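Local coordinates for protein starch synthase I (Hordeum vulgare, PDB 4HLN) that is a plant starch synthase, a member of the glycosyltransferase group 1 family built from two Rossmann-like domains in the GT-B fold, at residues A[211-215]-A[216-220]; A[232-235]-A[236-240]; A[317-320]-A[321-324]. All coordinates share one frame; numbering follows the deposited sequence.

All three contacts are local turns in the N-terminal Rossmann-like half of the GT-B fold. Contacts 1 and 2 are partly buried and stand at the two ends of the loop joining strand 208-214 to helix 235-252. Their centres lie about 12 Å apart, and they touch directly through a salt bridge from Arg220 to Asp234. Contact 1 is built on histidines and a buried tyrosine, contact 2 on an arginine held by an amide at a helix start. Contact 3, at 317-324, lies on the surface, its centre about 18 Å from that of contact 2; there the two segments are joined by backbone bonds and by packing of prolines with an indole and a carboxylate.

Contact 1 (A[211-215]-A[216-220]); sequences VFVDH and PSYHR
His215 meets the 216-220 turn through both its ring and its backbone. Pro216 CD sits over one face of the imidazole, while His215 ND1 accepts a hydrogen bond of 3.1 Å from Ser217 N. This bond is nearly straight (170°), although the donor is tilted somewhat from the ring plane. With CG anti to the backbone N (chi1 -174°), the ring swings beside its own carbonyl carbon, which points ND1 at Ser217 N. The carbonyl of His215 turns the chain as well: its O receives Tyr218 N at 3.0 Å, closing the first turn of the short 3-10 segment 216-218.

Tyr218 folds back toward the strand. Its CD2 lies 3.3 Å from Val213 O, and its CE2 reaches Val213 CG1 at 4.1 Å, the two side chains meeting at a slant. The phenol OH is spent elsewhere, on a hydrogen bond with Arg238 O of the following helix. A third tie runs from His219, whose NE2 donates to Asp214 OD1 at 2.8 Å in the plane of the imidazole and on the syn side of the carboxylate. The same oxygen also forms a salt bridge with Arg167, so it is gripped by two donors, which would probably stabilise its negative charge.

The turn follows directly on the end of strand 208-214, which lies between strands 160-166 and 195-205. His215 and Tyr218 pack on Leu241 of helix 235-252, Tyr218 also reaching Pro166 of strand 160-166.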
loop_
_atom_site.group_PDB
_atom_site.type_symbol
_atom_site.label_atom_id
_atom_site.label_comp_id
_atom_site.label_asym_id
_atom_site.label_seq_id
_atom_site.Cartn_x
_atom_site.Cartn_y
_atom_site.Cartn_z
ATOM N N VAL A 211 -17.706 1.936 11.717
ATOM C CA VAL A 211 -18.143 1.173 12.874
ATOM C C VAL A 211 -16.967 0.907 13.802
ATOM O O VAL A 211 -15.929 0.398 13.381
ATOM C CB VAL A 211 -18.735 -0.173 12.454
ATOM C CG1 VAL A 211 -19.023 -1.042 13.681
ATOM C CG2 VAL A 211 -19.976 0.045 11.620
ATOM N N PHE A 212 -17.148 1.236 15.072
ATOM C CA PHE A 212 -16.077 1.147 16.047
ATOM C C PHE A 212 -16.381 0.115 17.079
ATOM O O PHE A 212 -17.462 0.108 17.664
ATOM C CB PHE A 212 -15.897 2.484 16.724
ATOM C CG PHE A 212 -15.482 3.533 15.794
ATOM C CD1 PHE A 212 -14.146 3.642 15.418
ATOM C CD2 PHE A 212 -16.419 4.393 15.243
ATOM C CE1 PHE A 212 -13.745 4.627 14.524
ATOM C CE2 PHE A 212 -16.028 5.381 14.346
ATOM C CZ PHE A 212 -14.692 5.497 13.980
ATOM N N VAL A 213 -15.413 -0.761 17.297
ATOM C CA VAL A 213 -15.566 -1.843 18.249
ATOM C C VAL A 213 -14.956 -1.404 19.571
ATOM O O VAL A 213 -13.781 -1.049 19.625
ATOM C CB VAL A 213 -14.915 -3.112 17.719
ATOM C CG1 VAL A 213 -15.036 -4.251 18.727
ATOM C CG2 VAL A 213 -15.584 -3.489 16.413
ATOM N N ASP A 214 -15.767 -1.398 20.628
ATOM C CA ASP A 214 -15.308 -0.903 21.918
ATOM C C ASP A 214 -15.040 -1.981 22.974
ATOM O O ASP A 214 -15.907 -2.812 23.296
ATOM C CB ASP A 214 -16.256 0.153 22.483
ATOM C CG ASP A 214 -15.602 0.993 23.579
ATOM O OD1 ASP A 214 -14.565 1.638 23.290
ATOM O OD2 ASP A 214 -16.109 0.995 24.727
ATOM N N HIS A 215 -13.824 -1.931 23.510
ATOM C CA HIS A 215 -13.403 -2.770 24.621
ATOM C C HIS A 215 -12.340 -1.988 25.405
ATOM O O HIS A 215 -11.592 -1.187 24.836
ATOM C CB HIS A 215 -12.841 -4.103 24.101
ATOM C CG HIS A 215 -12.525 -5.084 25.182
ATOM N ND1 HIS A 215 -11.359 -5.029 25.920
ATOM C CD2 HIS A 215 -13.228 -6.137 25.665
ATOM C CE1 HIS A 215 -11.361 -6.005 26.810
ATOM N NE2 HIS A 215 -12.480 -6.698 26.673
ATOM N N PRO A 216 -12.280 -2.197 26.724
ATOM C CA PRO A 216 -11.290 -1.497 27.565
ATOM C C PRO A 216 -9.836 -1.574 27.040
ATOM O O PRO A 216 -9.105 -0.579 27.099
ATOM C CB PRO A 216 -11.415 -2.211 28.911
ATOM C CG PRO A 216 -12.842 -2.765 28.913
ATOM C CD PRO A 216 -13.180 -3.079 27.494
ATOM N N SER A 217 -9.438 -2.731 26.518
ATOM C CA SER A 217 -8.066 -2.938 26.053
ATOM C C SER A 217 -7.669 -2.101 24.834
ATOM O O SER A 217 -6.486 -2.036 24.472
ATOM C CB SER A 217 -7.802 -4.419 25.765
ATOM O OG SER A 217 -8.366 -4.800 24.523
ATOM N N TYR A 218 -8.638 -1.472 24.181
ATOM C CA TYR A 218 -8.291 -0.565 23.092
ATOM C C TYR A 218 -7.987 0.844 23.597
ATOM O O TYR A 218 -7.479 1.657 22.838
ATOM C CB TYR A 218 -9.409 -0.469 22.065
ATOM C CG TYR A 218 -9.731 -1.736 21.349
ATOM C CD1 TYR A 218 -8.729 -2.598 20.939
ATOM C CD2 TYR A 218 -11.056 -2.077 21.074
ATOM C CE1 TYR A 218 -9.034 -3.769 20.273
ATOM C CE2 TYR A 218 -11.378 -3.250 20.411
ATOM C CZ TYR A 218 -10.364 -4.086 20.008
ATOM O OH TYR A 218 -10.675 -5.250 19.356
ATOM N N HIS A 219 -8.334 1.143 24.853
ATOM C CA HIS A 219 -8.145 2.486 25.408
ATOM C C HIS A 219 -6.735 2.630 25.964
ATOM O O HIS A 219 -6.497 2.422 27.152
ATOM C CB HIS A 219 -9.152 2.773 26.520
ATOM C CG HIS A 219 -10.574 2.548 26.128
ATOM N ND1 HIS A 219 -11.604 2.564 27.045
ATOM C CD2 HIS A 219 -11.144 2.299 24.928
ATOM C CE1 HIS A 219 -12.745 2.326 26.426
ATOM N NE2 HIS A 219 -12.494 2.167 25.138
ATOM N N ARG A 220 -5.794 2.968 25.097
ATOM C CA ARG A 220 -4.394 2.995 25.482
ATOM C C ARG A 220 -3.664 3.960 24.568
ATOM O O ARG A 220 -3.865 3.949 23.345
ATOM C CB ARG A 220 -3.756 1.585 25.430
ATOM C CG ARG A 220 -4.543 0.513 26.197
ATOM C CD ARG A 220 -3.673 -0.472 26.949
ATOM N NE ARG A 220 -3.243 -1.598 26.124
ATOM C CZ ARG A 220 -3.669 -2.858 26.260
ATOM N NH1 ARG A 220 -4.560 -3.202 27.195
ATOM N NH2 ARG A 220 -3.190 -3.793 25.449
#

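Contact 2 (A[232-235]-A[236-240]); sequences FGDN and QFRYT
Arg238 reaches back along the first turn of its helix to Asn235, where NH1 donates to OD1 at 2.7 Å. The oxygen is approached almost end-on to its C=O, but the bond is bent at the hydrogen (134°), OD1 being somewhat tilted from the guanidinium plane; amide and guanidinium are nearly coplanar. The side chain gets there with CG beside the backbone N, extended at chi2, then bent at chi3 (99°), which brings the guanidinium alongside the amide with both side chains pointing the same way. Phe232 CD1 lies over one face of the guanidinium, 3.8 Å from NH1, the ring plane steeply inclined to it. Other N-H groups of Arg238 serve the loop: NE bonds to Ser217 O and NH1 also to Phe229 O.

Asp234 takes a different course. With CG between the backbone N and the carbonyl carbon (chi1 66°), the carboxylate passes along the Arg238 chain, OD1 3.5 Å from Arg238 CD and well out of the guanidinium plane; its salt bridge goes to Arg220 instead. These residues form the start of helix 235-252, the helix of the Rossmann-like fold that carries the chain from strand 208-214 to strand 264-269. A type I turn over Phe232-Asn235 leads into it, and the first helical bonds follow, from Arg238 N to Asp234 O and from Tyr239 N to Asn235 O.

A water accepts from Gln236 N at 2.8 Å and donates to Gly233 O, bridging turn and helix. Tyr239 lies alongside the Asn235 amide, its CE1 3.8 Å from OD1, while its OH bonds to Tyr168. Thr240 OG1 and Thr240 N reach Gln236 O from opposite faces of its carbonyl plane.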
loop_
_atom_site.group_PDB
_atom_site.type_symbol
_atom_site.label_atom_id
_atom_site.label_comp_id
_atom_site.label_asym_id
_atom_site.label_seq_id
_atom_site.Cartn_x
_atom_site.Cartn_y
_atom_site.Cartn_z
ATOM N N PHE A 232 1.999 -5.126 22.645
ATOM C CA PHE A 232 1.486 -5.464 23.961
ATOM C C PHE A 232 1.286 -6.958 24.021
ATOM O O PHE A 232 0.867 -7.569 23.045
ATOM C CB PHE A 232 0.129 -4.796 24.190
ATOM C CG PHE A 232 0.157 -3.308 24.061
ATOM C CD1 PHE A 232 -0.044 -2.703 22.828
ATOM C CD2 PHE A 232 0.381 -2.508 25.174
ATOM C CE1 PHE A 232 -0.016 -1.321 22.705
ATOM C CE2 PHE A 232 0.406 -1.135 25.058
ATOM C CZ PHE A 232 0.205 -0.537 23.819
ATOM N N GLY A 233 1.554 -7.552 25.173
ATOM C CA GLY A 233 1.337 -8.977 25.330
ATOM C C GLY A 233 -0.048 -9.455 24.923
ATOM O O GLY A 233 -0.219 -10.593 24.494
ATOM N N ASP A 234 -1.048 -8.595 25.043
ATOM C CA ASP A 234 -2.415 -9.038 24.815
ATOM C C ASP A 234 -2.950 -8.753 23.406
ATOM O O ASP A 234 -4.110 -9.013 23.122
ATOM C CB ASP A 234 -3.352 -8.472 25.882
ATOM C CG ASP A 234 -3.486 -6.978 25.798
ATOM O OD1 ASP A 234 -2.625 -6.352 25.135
ATOM O OD2 ASP A 234 -4.441 -6.433 26.400
ATOM N N ASN A 235 -2.100 -8.240 22.526
ATOM C CA ASN A 235 -2.487 -8.030 21.141
ATOM C C ASN A 235 -3.331 -9.154 20.549
ATOM O O ASN A 235 -4.448 -8.926 20.062
ATOM C CB ASN A 235 -1.252 -7.819 20.266
ATOM C CG ASN A 235 -0.834 -6.374 20.211
ATOM O OD1 ASN A 235 -1.568 -5.502 20.656
ATOM N ND2 ASN A 235 0.346 -6.111 19.665
ATOM N N GLN A 236 -2.797 -10.369 20.579
ATOM C CA GLN A 236 -3.507 -11.486 19.989
ATOM C C GLN A 236 -4.954 -11.498 20.474
ATOM O O GLN A 236 -5.872 -11.686 19.698
ATOM C CB GLN A 236 -2.822 -12.799 20.317
ATOM C CG GLN A 236 -3.512 -14.008 19.704
ATOM C CD GLN A 236 -3.019 -15.318 20.288
ATOM O OE1 GLN A 236 -3.073 -15.527 21.506
ATOM N NE2 GLN A 236 -2.523 -16.210 19.421
ATOM N N PHE A 237 -5.145 -11.262 21.761
ATOM C CA PHE A 237 -6.471 -11.184 22.339
ATOM C C PHE A 237 -7.288 -9.998 21.796
ATOM O O PHE A 237 -8.475 -10.149 21.441
ATOM C CB PHE A 237 -6.354 -11.122 23.866
ATOM C CG PHE A 237 -7.606 -10.681 24.560
ATOM C CD1 PHE A 237 -8.748 -11.473 24.540
ATOM C CD2 PHE A 237 -7.647 -9.470 25.236
ATOM C CE1 PHE A 237 -9.915 -11.060 25.184
ATOM C CE2 PHE A 237 -8.812 -9.049 25.888
ATOM C CZ PHE A 237 -9.946 -9.840 25.866
ATOM N N ARG A 238 -6.662 -8.826 21.739
ATOM C CA ARG A 238 -7.353 -7.610 21.308
ATOM C C ARG A 238 -7.895 -7.791 19.900
ATOM O O ARG A 238 -9.045 -7.466 19.617
ATOM C CB ARG A 238 -6.424 -6.387 21.314
ATOM C CG ARG A 238 -5.945 -5.918 22.676
ATOM C CD ARG A 238 -4.632 -5.167 22.533
ATOM N NE ARG A 238 -4.789 -3.720 22.527
ATOM C CZ ARG A 238 -4.104 -2.898 21.738
ATOM N NH1 ARG A 238 -3.233 -3.394 20.881
ATOM N NH2 ARG A 238 -4.297 -1.581 21.798
ATOM N N TYR A 239 -7.059 -8.320 19.016
ATOM C CA TYR A 239 -7.420 -8.387 17.613
ATOM C C TYR A 239 -8.289 -9.593 17.266
ATOM O O TYR A 239 -9.000 -9.597 16.267
ATOM C CB TYR A 239 -6.178 -8.215 16.744
ATOM C CG TYR A 239 -5.664 -6.821 16.925
ATOM C CD1 TYR A 239 -4.508 -6.563 17.644
ATOM C CD2 TYR A 239 -6.398 -5.736 16.445
ATOM C CE1 TYR A 239 -4.066 -5.249 17.841
ATOM C CE2 TYR A 239 -5.972 -4.439 16.621
ATOM C CZ TYR A 239 -4.802 -4.193 17.318
ATOM O OH TYR A 239 -4.397 -2.883 17.487
ATOM N N THR A 240 -8.258 -10.588 18.140
ATOM C CA THR A 240 -9.255 -11.648 18.142
ATOM C C THR A 240 -10.659 -11.056 18.357
ATOM O O THR A 240 -11.608 -11.420 17.655
ATOM C CB THR A 240 -8.915 -12.702 19.231
ATOM O OG1 THR A 240 -7.711 -13.375 18.860
ATOM C CG2 THR A 240 -10.007 -13.750 19.385
HETATM O O HOH W 1 -0.428 -10.962 21.886
#

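Contact 3 (A[317-320]-A[321-324]); sequences GLPP and EWYG
Glu321 curls back over the two prolines that precede it. Its CB starts 3.7 Å from Pro320 C, and CG, placed beside the backbone N, remains near the same carbonyl carbon. The chain then bends sharply at chi2 (84°), so that the carboxylate returns toward the loop instead of extending away from it. CD comes to 3.8 Å from Pro319 CB. At the tip OE1 faces Pro319 CB at 3.4 Å, while OE2 touches both rings, Pro320 CD at 3.2 Å and Pro319 CB at 3.5 Å. Neither proline has an N-H to offer, so the carboxylate meets hydrocarbon at this point, and the pairing is one of van der Waals packing.

Pro319 is also packed from the side of Trp322. The indole CD1 lies 3.9 Å from Pro319 CD, the two side chains running side by side in the same direction. Beyond it the indole rests on Ala281 and Ala282 of helix 276-284, and Leu318 packs on Val278 and Leu279 of that helix. The Tyr323 ring leads away from 317-320 and meets Tyr313 edge-to-face; the OH of Tyr313 also bonds to Pro319 O.

Two backbone bonds hold the chain in this bend: Trp322 N donates to Pro319 O at 3.2 Å and Tyr323 N to Pro320 O at the same length. Each spans three residues, and their succession is that of a 3-10 turn opened by a proline pair, through which the loop after strand 307-309 enters the short, weakly bonded helix that begins about 323.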
loop_
_atom_site.group_PDB
_atom_site.type_symbol
_atom_site.label_atom_id
_atom_site.label_comp_id
_atom_site.label_asym_id
_atom_site.label_seq_id
_atom_site.Cartn_x
_atom_site.Cartn_y
_atom_site.Cartn_z
ATOM N N GLY A 317 -10.943 -19.783 20.635
ATOM C CA GLY A 317 -12.325 -20.220 20.568
ATOM C C GLY A 317 -12.794 -20.845 19.256
ATOM O O GLY A 317 -13.990 -20.939 19.018
ATOM N N LEU A 318 -11.862 -21.252 18.400
ATOM C CA LEU A 318 -12.180 -22.037 17.209
ATOM C C LEU A 318 -12.182 -23.520 17.530
ATOM O O LEU A 318 -11.618 -23.944 18.533
ATOM C CB LEU A 318 -11.126 -21.808 16.139
ATOM C CG LEU A 318 -10.981 -20.406 15.575
ATOM C CD1 LEU A 318 -9.652 -20.318 14.858
ATOM C CD2 LEU A 318 -12.133 -20.085 14.639
ATOM N N PRO A 319 -12.794 -24.331 16.663
ATOM C CA PRO A 319 -12.749 -25.782 16.909
ATOM C C PRO A 319 -11.359 -26.381 16.662
ATOM O O PRO A 319 -10.539 -25.801 15.974
ATOM C CB PRO A 319 -13.776 -26.341 15.914
ATOM C CG PRO A 319 -14.664 -25.157 15.569
ATOM C CD PRO A 319 -13.739 -23.972 15.594
ATOM N N PRO A 320 -11.096 -27.554 17.229
ATOM C CA PRO A 320 -9.783 -28.198 17.131
ATOM C C PRO A 320 -9.301 -28.540 15.717
ATOM O O PRO A 320 -8.093 -28.512 15.498
ATOM C CB PRO A 320 -9.980 -29.476 17.947
ATOM C CG PRO A 320 -11.048 -29.100 18.946
ATOM C CD PRO A 320 -11.998 -28.293 18.130
ATOM N N GLU A 321 -10.206 -28.864 14.797
ATOM C CA GLU A 321 -9.838 -29.307 13.447
ATOM C C GLU A 321 -9.209 -28.180 12.675
ATOM O O GLU A 321 -8.492 -28.403 11.689
ATOM C CB GLU A 321 -11.066 -29.785 12.660
ATOM C CG GLU A 321 -12.060 -30.579 13.482
ATOM C CD GLU A 321 -13.017 -29.683 14.241
ATOM O OE1 GLU A 321 -13.701 -28.865 13.585
ATOM O OE2 GLU A 321 -13.081 -29.792 15.488
ATOM N N TRP A 322 -9.491 -26.965 13.131
ATOM C CA TRP A 322 -9.026 -25.764 12.447
ATOM C C TRP A 322 -7.600 -25.373 12.766
ATOM O O TRP A 322 -7.037 -24.511 12.099
ATOM C CB TRP A 322 -9.987 -24.594 12.664
ATOM C CG TRP A 322 -11.164 -24.785 11.816
ATOM C CD1 TRP A 322 -12.357 -25.322 12.184
ATOM C CD2 TRP A 322 -11.254 -24.519 10.412
ATOM N NE1 TRP A 322 -13.202 -25.372 11.103
ATOM C CE2 TRP A 322 -12.550 -24.889 10.001
ATOM C CE3 TRP A 322 -10.372 -23.980 9.466
ATOM C CZ2 TRP A 322 -12.989 -24.750 8.680
ATOM C CZ3 TRP A 322 -10.811 -23.835 8.152
ATOM C CH2 TRP A 322 -12.110 -24.215 7.773
ATOM N N TYR A 323 -7.021 -26.026 13.765
ATOM C CA TYR A 323 -5.632 -25.792 14.114
ATOM C C TYR A 323 -4.737 -25.768 12.874
ATOM O O TYR A 323 -3.924 -24.867 12.725
ATOM C CB TYR A 323 -5.141 -26.821 15.136
ATOM C CG TYR A 323 -3.685 -26.662 15.477
ATOM C CD1 TYR A 323 -3.207 -25.469 15.996
ATOM C CD2 TYR A 323 -2.780 -27.702 15.276
ATOM C CE1 TYR A 323 -1.853 -25.304 16.304
ATOM C CE2 TYR A 323 -1.432 -27.555 15.588
ATOM C CZ TYR A 323 -0.977 -26.349 16.102
ATOM O OH TYR A 323 0.354 -26.180 16.404
ATOM N N GLY A 324 -4.904 -26.718 11.962
ATOM C CA GLY A 324 -4.056 -26.752 10.772
ATOM C C GLY A 324 -3.985 -25.462 9.950
ATOM O O GLY A 324 -3.003 -25.194 9.254
#